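Atg5 (Kluyveromyces marxianus, PDB 3VQI) takes part in cytoplasm-to-vacuole transport and autophagic vesicle formation, working in autophagy as a conjugate with the ubiquitin-like protein Atg12. Local coordinates at residues 41-53 and 83-95. Sequence-based numbering, arbitrary orientation.
With EPE (4-(2-hydroxyethyl)-1-piperazine ethanesulfonic acid), chain F.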
ATOM      1  N   VAL A  41     -13.095  -2.282   8.049  1.00 56.69           N
ATOM      2  CA  VAL A  41     -11.788  -1.984   8.592  1.00 55.78           C
ATOM      3  C   VAL A  41     -10.810  -2.610   7.609  1.00 54.88           C
ATOM      4  O   VAL A  41     -10.997  -3.759   7.202  1.00 56.16           O
ATOM      5  CB  VAL A  41     -11.611  -2.602   9.997  1.00 56.34           C
ATOM      6  CG1 VAL A  41     -10.240  -2.248  10.555  1.00 57.27           C
ATOM      7  CG2 VAL A  41     -12.692  -2.081  10.931  1.00 55.00           C
ATOM      8  N   MET A  42      -9.802  -1.849   7.190  1.00 51.85           N
ATOM      9  CA  MET A  42      -8.803  -2.358   6.253  1.00 50.21           C
ATOM     10  C   MET A  42      -7.428  -2.390   6.899  1.00 51.42           C
ATOM     11  O   MET A  42      -7.087  -1.532   7.722  1.00 51.32           O
ATOM     12  CB  MET A  42      -8.717  -1.481   5.008  1.00 49.42           C
ATOM     13  CG  MET A  42      -9.909  -1.546   4.080  1.00 48.60           C
ATOM     14  SD  MET A  42      -9.629  -0.501   2.648  1.00 47.74           S
ATOM     15  CE  MET A  42     -11.232  -0.643   1.811  1.00 47.05           C
ATOM     16  N   LEU A  43      -6.636  -3.386   6.533  1.00 49.80           N
ATOM     17  CA  LEU A  43      -5.301  -3.474   7.075  1.00 47.85           C
ATOM     18  C   LEU A  43      -4.442  -2.454   6.341  1.00 47.78           C
ATOM     19  O   LEU A  43      -4.552  -2.310   5.130  1.00 46.99           O
ATOM     20  CB  LEU A  43      -4.758  -4.880   6.882  1.00 46.80           C
ATOM     21  CG  LEU A  43      -5.439  -5.896   7.800  1.00 47.17           C
ATOM     22  CD1 LEU A  43      -5.054  -7.301   7.384  1.00 44.52           C
ATOM     23  CD2 LEU A  43      -5.045  -5.618   9.245  1.00 42.53           C
ATOM     24  N   ARG A  44      -3.609  -1.728   7.080  1.00 47.60           N
ATOM     25  CA  ARG A  44      -2.744  -0.731   6.478  1.00 48.79           C
ATOM     26  C   ARG A  44      -1.807  -1.368   5.475  1.00 49.15           C
ATOM     27  O   ARG A  44      -1.577  -0.831   4.399  1.00 48.92           O
ATOM     28  CB  ARG A  44      -1.939  -0.001   7.555  1.00 49.39           C
ATOM     29  CG  ARG A  44      -2.685   1.182   8.156  1.00 51.56           C
ATOM     30  CD  ARG A  44      -1.951   1.842   9.317  1.00 51.31           C
ATOM     31  NE  ARG A  44      -2.316   3.251   9.370  1.00 55.30           N
ATOM     32  CZ  ARG A  44      -1.766   4.182   8.593  1.00 54.95           C
ATOM     33  NH1 ARG A  44      -0.812   3.848   7.726  1.00 54.61           N
ATOM     34  NH2 ARG A  44      -2.210   5.431   8.643  1.00 52.80           N
ATOM     35  N   ASP A  45      -1.270  -2.524   5.827  1.00 51.94           N
ATOM     36  CA  ASP A  45      -0.362  -3.211   4.940  1.00 53.49           C
ATOM     37  C   ASP A  45      -1.063  -4.339   4.220  1.00 53.56           C
ATOM     38  O   ASP A  45      -0.814  -5.519   4.468  1.00 56.54           O
ATOM     39  CB  ASP A  45       0.842  -3.730   5.717  1.00 56.74           C
ATOM     40  CG  ASP A  45       2.099  -2.956   5.400  1.00 58.89           C
ATOM     41  OD1 ASP A  45       2.449  -2.873   4.206  1.00 59.56           O
ATOM     42  OD2 ASP A  45       2.735  -2.428   6.335  1.00 61.54           O
ATOM     43  N   ALA A  46      -1.952  -3.943   3.323  1.00 51.67           N
ATOM     44  CA  ALA A  46      -2.737  -4.846   2.500  1.00 49.43           C
ATOM     45  C   ALA A  46      -2.992  -4.019   1.255  1.00 48.91           C
ATOM     46  O   ALA A  46      -2.534  -2.882   1.167  1.00 48.43           O
ATOM     47  CB  ALA A  46      -4.047  -5.172   3.185  1.00 46.63           C
ATOM     48  N   TYR A  47      -3.721  -4.574   0.298  1.00 47.26           N
ATOM     49  CA  TYR A  47      -4.016  -3.839  -0.920  1.00 47.15           C
ATOM     50  C   TYR A  47      -5.512  -3.572  -1.053  1.00 47.58           C
ATOM     51  O   TYR A  47      -6.326  -4.447  -0.733  1.00 45.36           O
ATOM     52  CB  TYR A  47      -3.513  -4.625  -2.127  1.00 47.53           C
ATOM     53  CG  TYR A  47      -2.017  -4.570  -2.285  1.00 46.58           C
ATOM     54  CD1 TYR A  47      -1.396  -3.410  -2.735  1.00 45.37           C
ATOM     55  CD2 TYR A  47      -1.222  -5.683  -2.007  1.00 47.78           C
ATOM     56  CE1 TYR A  47      -0.019  -3.351  -2.913  1.00 48.47           C
ATOM     57  CE2 TYR A  47       0.164  -5.637  -2.183  1.00 49.70           C
ATOM     58  CZ  TYR A  47       0.758  -4.465  -2.639  1.00 47.52           C
ATOM     59  OH  TYR A  47       2.109  -4.404  -2.835  1.00 47.62           O
ATOM     60  N   LEU A  48      -5.865  -2.366  -1.510  1.00 45.85           N
ATOM     61  CA  LEU A  48      -7.271  -1.998  -1.690  1.00 43.80           C
ATOM     62  C   LEU A  48      -7.977  -3.063  -2.480  1.00 43.33           C
ATOM     63  O   LEU A  48      -9.136  -3.400  -2.212  1.00 43.94           O
ATOM     64  CB  LEU A  48      -7.399  -0.667  -2.435  1.00 45.17           C
ATOM     65  CG  LEU A  48      -7.416   0.565  -1.536  1.00 44.06           C
ATOM     66  CD1 LEU A  48      -7.468   1.837  -2.372  1.00 43.28           C
ATOM     67  CD2 LEU A  48      -8.625   0.463  -0.626  1.00 40.60           C
ATOM     68  N   GLY A  49      -7.263  -3.605  -3.458  1.00 42.49           N
ATOM     69  CA  GLY A  49      -7.830  -4.642  -4.294  1.00 41.56           C
ATOM     70  C   GLY A  49      -8.305  -5.857  -3.526  1.00 43.86           C
ATOM     71  O   GLY A  49      -9.182  -6.572  -4.014  1.00 46.34           O
ATOM     72  N   PHE A  50      -7.742  -6.123  -2.346  1.00 42.41           N
ATOM     73  CA  PHE A  50      -8.180  -7.290  -1.583  1.00 43.00           C
ATOM     74  C   PHE A  50      -9.613  -7.068  -1.130  1.00 44.68           C
ATOM     75  O   PHE A  50     -10.360  -8.022  -0.907  1.00 45.26           O
ATOM     76  CB  PHE A  50      -7.337  -7.528  -0.317  1.00 42.41           C
ATOM     77  CG  PHE A  50      -5.916  -7.970  -0.563  1.00 39.65           C
ATOM     78  CD1 PHE A  50      -5.544  -8.595  -1.741  1.00 42.28           C
ATOM     79  CD2 PHE A  50      -4.959  -7.802   0.433  1.00 41.99           C
ATOM     80  CE1 PHE A  50      -4.227  -9.061  -1.923  1.00 45.04           C
ATOM     81  CE2 PHE A  50      -3.639  -8.264   0.272  1.00 42.76           C
ATOM     82  CZ  PHE A  50      -3.273  -8.892  -0.908  1.00 43.91           C
ATOM     83  N   TYR A  51      -9.998  -5.802  -0.985  1.00 46.01           N
ATOM     84  CA  TYR A  51     -11.339  -5.479  -0.498  1.00 47.45           C
ATOM     85  C   TYR A  51     -12.397  -5.246  -1.574  1.00 49.23           C
ATOM     86  O   TYR A  51     -13.591  -5.223  -1.269  1.00 49.40           O
ATOM     87  CB  TYR A  51     -11.265  -4.258   0.422  1.00 45.85           C
ATOM     88  CG  TYR A  51     -10.361  -4.461   1.606  1.00 45.21           C
ATOM     89  CD1 TYR A  51     -10.810  -5.119   2.747  1.00 45.29           C
ATOM     90  CD2 TYR A  51      -9.030  -4.047   1.567  1.00 46.58           C
ATOM     91  CE1 TYR A  51      -9.953  -5.370   3.825  1.00 43.78           C
ATOM     92  CE2 TYR A  51      -8.159  -4.291   2.639  1.00 45.01           C
ATOM     93  CZ  TYR A  51      -8.630  -4.954   3.767  1.00 45.94           C
ATOM     94  OH  TYR A  51      -7.782  -5.190   4.833  1.00 45.97           O
ATOM     95  N   LEU A  52     -11.960  -5.093  -2.822  1.00 51.10           N
ATOM     96  CA  LEU A  52     -12.858  -4.840  -3.946  1.00 52.67           C
ATOM     97  C   LEU A  52     -14.116  -5.708  -4.032  1.00 52.48           C
ATOM     98  O   LEU A  52     -15.221  -5.186  -3.948  1.00 54.42           O
ATOM     99  CB  LEU A  52     -12.092  -4.929  -5.269  1.00 53.79           C
ATOM    100  CG  LEU A  52     -12.289  -3.771  -6.251  1.00 55.60           C
ATOM    101  CD1 LEU A  52     -11.929  -4.229  -7.655  1.00 55.36           C
ATOM    102  CD2 LEU A  52     -13.722  -3.300  -6.210  1.00 54.21           C
ATOM    103  N   PRO A  53     -13.976  -7.033  -4.213  1.00 53.01           N
ATOM    104  CA  PRO A  53     -15.179  -7.877  -4.300  1.00 53.24           C
ATOM    105  C   PRO A  53     -16.127  -7.850  -3.106  1.00 53.01           C
ATOM    106  O   PRO A  53     -17.338  -7.997  -3.258  1.00 53.86           O
ATOM    107  CB  PRO A  53     -14.615  -9.279  -4.563  1.00 54.36           C
ATOM    108  CG  PRO A  53     -13.186  -9.192  -4.125  1.00 55.22           C
ATOM    109  CD  PRO A  53     -12.777  -7.816  -4.548  1.00 53.73           C
ATOM    110  N   VAL A  83      -7.890   6.258  -7.077  1.00 40.34           N
ATOM    111  CA  VAL A  83      -6.870   5.883  -6.110  1.00 42.46           C
ATOM    112  C   VAL A  83      -5.900   4.907  -6.759  1.00 42.95           C
ATOM    113  O   VAL A  83      -6.320   3.922  -7.355  1.00 43.77           O
ATOM    114  CB  VAL A  83      -7.479   5.211  -4.873  1.00 43.43           C
ATOM    115  CG1 VAL A  83      -6.363   4.733  -3.944  1.00 44.17           C
ATOM    116  CG2 VAL A  83      -8.379   6.198  -4.142  1.00 41.07           C
ATOM    117  N   PRO A  84      -4.588   5.185  -6.665  1.00 43.77           N
ATOM    118  CA  PRO A  84      -3.502   4.370  -7.223  1.00 44.56           C
ATOM    119  C   PRO A  84      -3.383   3.168  -6.330  1.00 46.83           C
ATOM    120  O   PRO A  84      -2.450   3.104  -5.520  1.00 47.86           O
ATOM    121  CB  PRO A  84      -2.262   5.258  -7.072  1.00 44.82           C
ATOM    122  CG  PRO A  84      -2.804   6.638  -6.786  1.00 46.60           C
ATOM    123  CD  PRO A  84      -4.039   6.354  -5.968  1.00 46.65           C
ATOM    124  N   TRP A  85      -4.311   2.223  -6.469  1.00 45.78           N
ATOM    125  CA  TRP A  85      -4.312   1.058  -5.603  1.00 47.36           C
ATOM    126  C   TRP A  85      -3.156   0.042  -5.596  1.00 46.04           C
ATOM    127  O   TRP A  85      -3.198  -0.917  -4.827  1.00 45.22           O
ATOM    128  CB  TRP A  85      -5.637   0.318  -5.742  1.00 48.69           C
ATOM    129  CG  TRP A  85      -6.069   0.012  -7.115  1.00 47.93           C
ATOM    130  CD1 TRP A  85      -5.386   0.225  -8.273  1.00 49.70           C
ATOM    131  CD2 TRP A  85      -7.323  -0.555  -7.480  1.00 49.49           C
ATOM    132  NE1 TRP A  85      -6.144  -0.176  -9.350  1.00 49.19           N
ATOM    133  CE2 TRP A  85      -7.340  -0.659  -8.889  1.00 49.22           C
ATOM    134  CE3 TRP A  85      -8.440  -0.990  -6.750  1.00 48.97           C
ATOM    135  CZ2 TRP A  85      -8.430  -1.177  -9.581  1.00 49.21           C
ATOM    136  CZ3 TRP A  85      -9.525  -1.505  -7.438  1.00 50.76           C
ATOM    137  CH2 TRP A  85      -9.512  -1.594  -8.842  1.00 51.03           C
ATOM    138  N   GLU A  86      -2.134   0.249  -6.418  1.00 44.91           N
ATOM    139  CA  GLU A  86      -0.987  -0.649  -6.415  1.00 47.08           C
ATOM    140  C   GLU A  86      -0.058  -0.329  -5.235  1.00 48.41           C
ATOM    141  O   GLU A  86       1.040  -0.875  -5.128  1.00 50.48           O
ATOM    142  CB  GLU A  86      -0.192  -0.572  -7.737  1.00 48.10           C
ATOM    143  CG  GLU A  86       0.519   0.737  -8.010  1.00 48.86           C
ATOM    144  CD  GLU A  86      -0.374   1.781  -8.665  1.00 51.56           C
ATOM    145  OE1 GLU A  86       0.178   2.784  -9.173  1.00 52.34           O
ATOM    146  OE2 GLU A  86      -1.616   1.604  -8.675  1.00 50.78           O
ATOM    147  N   TYR A  87      -0.492   0.575  -4.361  1.00 46.48           N
ATOM    148  CA  TYR A  87       0.282   0.912  -3.180  1.00 45.27           C
ATOM    149  C   TYR A  87      -0.519   0.440  -1.983  1.00 45.75           C
ATOM    150  O   TYR A  87      -1.746   0.409  -2.023  1.00 46.22           O
ATOM    151  CB  TYR A  87       0.519   2.419  -3.086  1.00 44.25           C
ATOM    152  CG  TYR A  87       1.418   2.943  -4.172  1.00 43.77           C
ATOM    153  CD1 TYR A  87       0.895   3.611  -5.282  1.00 43.95           C
ATOM    154  CD2 TYR A  87       2.794   2.721  -4.120  1.00 44.33           C
ATOM    155  CE1 TYR A  87       1.722   4.046  -6.323  1.00 44.65           C
ATOM    156  CE2 TYR A  87       3.633   3.146  -5.154  1.00 46.64           C
ATOM    157  CZ  TYR A  87       3.086   3.804  -6.248  1.00 47.16           C
ATOM    158  OH  TYR A  87       3.909   4.207  -7.265  1.00 51.10           O
ATOM    159  N   PRO A  88       0.160   0.037  -0.902  1.00 46.79           N
ATOM    160  CA  PRO A  88      -0.640  -0.413   0.242  1.00 45.81           C
ATOM    161  C   PRO A  88      -1.627   0.638   0.740  1.00 45.63           C
ATOM    162  O   PRO A  88      -1.380   1.842   0.617  1.00 45.21           O
ATOM    163  CB  PRO A  88       0.415  -0.790   1.290  1.00 46.38           C
ATOM    164  CG  PRO A  88       1.719  -0.175   0.762  1.00 47.36           C
ATOM    165  CD  PRO A  88       1.589  -0.273  -0.715  1.00 45.59           C
ATOM    166  N   CYS A  89      -2.744   0.164   1.288  1.00 43.62           N
ATOM    167  CA  CYS A  89      -3.798   1.017   1.829  1.00 44.71           C
ATOM    168  C   CYS A  89      -3.263   2.091   2.768  1.00 44.56           C
ATOM    169  O   CYS A  89      -3.517   3.275   2.591  1.00 44.75           O
ATOM    170  CB  CYS A  89      -4.821   0.173   2.594  1.00 44.80           C
ATOM    171  SG  CYS A  89      -5.611  -1.115   1.608  1.00 54.80           S
ATOM    172  N   GLY A  90      -2.529   1.663   3.781  1.00 44.06           N
ATOM    173  CA  GLY A  90      -1.991   2.607   4.738  1.00 46.10           C
ATOM    174  C   GLY A  90      -1.222   3.742   4.097  1.00 45.84           C
ATOM    175  O   GLY A  90      -1.325   4.900   4.518  1.00 46.09           O
ATOM    176  N   VAL A  91      -0.446   3.406   3.076  1.00 43.86           N
ATOM    177  CA  VAL A  91       0.347   4.389   2.365  1.00 43.16           C
ATOM    178  C   VAL A  91      -0.564   5.406   1.676  1.00 43.97           C
ATOM    179  O   VAL A  91      -0.311   6.607   1.723  1.00 45.50           O
ATOM    180  CB  VAL A  91       1.239   3.693   1.326  1.00 42.84           C
ATOM    181  CG1 VAL A  91       1.988   4.726   0.483  1.00 44.48           C
ATOM    182  CG2 VAL A  91       2.213   2.790   2.033  1.00 43.24           C
ATOM    183  N   LEU A  92      -1.635   4.922   1.056  1.00 43.16           N
ATOM    184  CA  LEU A  92      -2.565   5.788   0.353  1.00 43.13           C
ATOM    185  C   LEU A  92      -3.319   6.639   1.352  1.00 45.14           C
ATOM    186  O   LEU A  92      -3.528   7.832   1.139  1.00 43.09           O
ATOM    187  CB  LEU A  92      -3.526   4.939  -0.481  1.00 42.10           C
ATOM    188  CG  LEU A  92      -2.779   4.143  -1.557  1.00 42.60           C
ATOM    189  CD1 LEU A  92      -3.665   3.047  -2.153  1.00 41.90           C
ATOM    190  CD2 LEU A  92      -2.285   5.117  -2.628  1.00 37.64           C
ATOM    191  N   PHE A  93      -3.721   6.015   2.453  1.00 47.72           N
ATOM    192  CA  PHE A  93      -4.432   6.719   3.514  1.00 49.92           C
ATOM    193  C   PHE A  93      -3.562   7.883   4.011  1.00 51.51           C
ATOM    194  O   PHE A  93      -4.031   9.016   4.144  1.00 53.53           O
ATOM    195  CB  PHE A  93      -4.714   5.770   4.675  1.00 49.28           C
ATOM    196  CG  PHE A  93      -5.406   6.418   5.830  1.00 50.70           C
ATOM    197  CD1 PHE A  93      -6.783   6.616   5.811  1.00 52.34           C
ATOM    198  CD2 PHE A  93      -4.681   6.856   6.933  1.00 53.33           C
ATOM    199  CE1 PHE A  93      -7.433   7.242   6.874  1.00 53.41           C
ATOM    200  CE2 PHE A  93      -5.318   7.482   8.004  1.00 54.82           C
ATOM    201  CZ  PHE A  93      -6.699   7.677   7.974  1.00 54.87           C
ATOM    202  N   ASP A  94      -2.296   7.592   4.290  1.00 50.60           N
ATOM    203  CA  ASP A  94      -1.375   8.609   4.770  1.00 50.97           C
ATOM    204  C   ASP A  94      -1.213   9.732   3.758  1.00 49.87           C
ATOM    205  O   ASP A  94      -1.079  10.886   4.122  1.00 48.63           O
ATOM    206  CB  ASP A  94       0.008   8.001   5.046  1.00 51.31           C
ATOM    207  CG  ASP A  94       0.027   7.108   6.274  1.00 51.36           C
ATOM    208  OD1 ASP A  94      -0.968   7.103   7.028  1.00 53.04           O
ATOM    209  OD2 ASP A  94       1.047   6.420   6.489  1.00 51.13           O
ATOM    210  N   LEU A  95      -1.239   9.375   2.483  1.00 50.03           N
ATOM    211  CA  LEU A  95      -1.043  10.328   1.407  1.00 48.98           C
ATOM    212  C   LEU A  95      -2.241  11.187   1.014  1.00 49.67           C
ATOM    213  O   LEU A  95      -2.076  12.372   0.729  1.00 49.15           O
ATOM    214  CB  LEU A  95      -0.549   9.582   0.164  1.00 47.51           C
ATOM    215  CG  LEU A  95      -0.440  10.368  -1.148  1.00 48.79           C
ATOM    216  CD1 LEU A  95       0.783  11.251  -1.095  1.00 48.83           C
ATOM    217  CD2 LEU A  95      -0.331   9.416  -2.329  1.00 49.45           C
TER
HETATM  218  N1  EPE F 301      -1.740  -3.974  -9.945  1.00105.95           N
HETATM  219  C2  EPE F 301      -1.123  -4.389  -8.682  1.00104.66           C
HETATM  220  C3  EPE F 301      -1.787  -3.652  -7.523  1.00103.13           C
HETATM  221  N4  EPE F 301      -3.228  -3.916  -7.499  1.00101.70           N
HETATM  222  C5  EPE F 301      -3.795  -3.389  -8.774  1.00102.01           C
HETATM  223  C6  EPE F 301      -3.203  -4.223  -9.931  1.00104.12           C
HETATM  224  C7  EPE F 301      -3.724  -3.171  -6.349  1.00101.50           C
HETATM  225  C8  EPE F 301      -5.198  -3.337  -6.126  1.00101.31           C
HETATM  226  O8  EPE F 301      -5.504  -2.714  -4.887  1.00100.56           O
HETATM  227  C9  EPE F 301      -1.024  -4.725 -11.000  1.00109.92           C
HETATM  228  C10 EPE F 301      -1.538  -4.491 -12.421  1.00114.92           C
HETATM  229  S   EPE F 301      -0.500  -5.426 -13.583  1.00117.80           S
HETATM  230  O1S EPE F 301       0.797  -4.819 -13.586  1.00118.73           O
HETATM  231  O2S EPE F 301      -0.577  -6.837 -13.351  1.00118.59           O
HETATM  232  O3S EPE F 301      -1.086  -5.186 -14.978  1.00117.74           O
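Two backbone carbonyls of the turn 44-46 receive the first N-H groups of helix 89-95, so its start is held by another part of the chain. G90 N donates to R44 O at 2.7 Å, on a lone pair in the carbonyl plane; C89 N reaches A46 O at 3.1 Å, tilted 26° from that carbonyl's plane. The CA atoms of R44 and G90 lie 3.8 Å apart, and a CB on G90 would collide with CB of R44. The R44 side chain, extended from CG to NE, runs on to D94, one helical turn beyond G90, and delivers NH2 to the syn side of its OD1 (2.6 Å), within 1° of the guanidinium plane; NH1 contributes two weak bonds, to OD1 and OD2, to this salt bridge.

C89 SG, anti to its carbonyl carbon (chi1 -59°), lies 3.4 Å from L48 N, beside M42 SD, and meets the Y51 ring obliquely. L48 CD1 packs on V83 CG1 at 3.5 Å and, farther along helix 48-53, L52 CD1 touches W85 CZ3 at 3.6 Å. EPE, probably from the crystallisation liquor, lies over one indole face, its C8 3.5 Å above the plane, and W85 NE1 is hydrogen-bonded to L130 O. Replacing W85 by an alanine is likely to leave L52 CD1 without its aromatic partner and L130 O without its donor. Within the ubiquitin-fold UblA domain, the contact joins the end of strand 37-43 and the start of helix 48-59 to helix 89-96, with L48, L52, V83 and L92 packing on strand 114-121 and Y47 reaching helix 135-155.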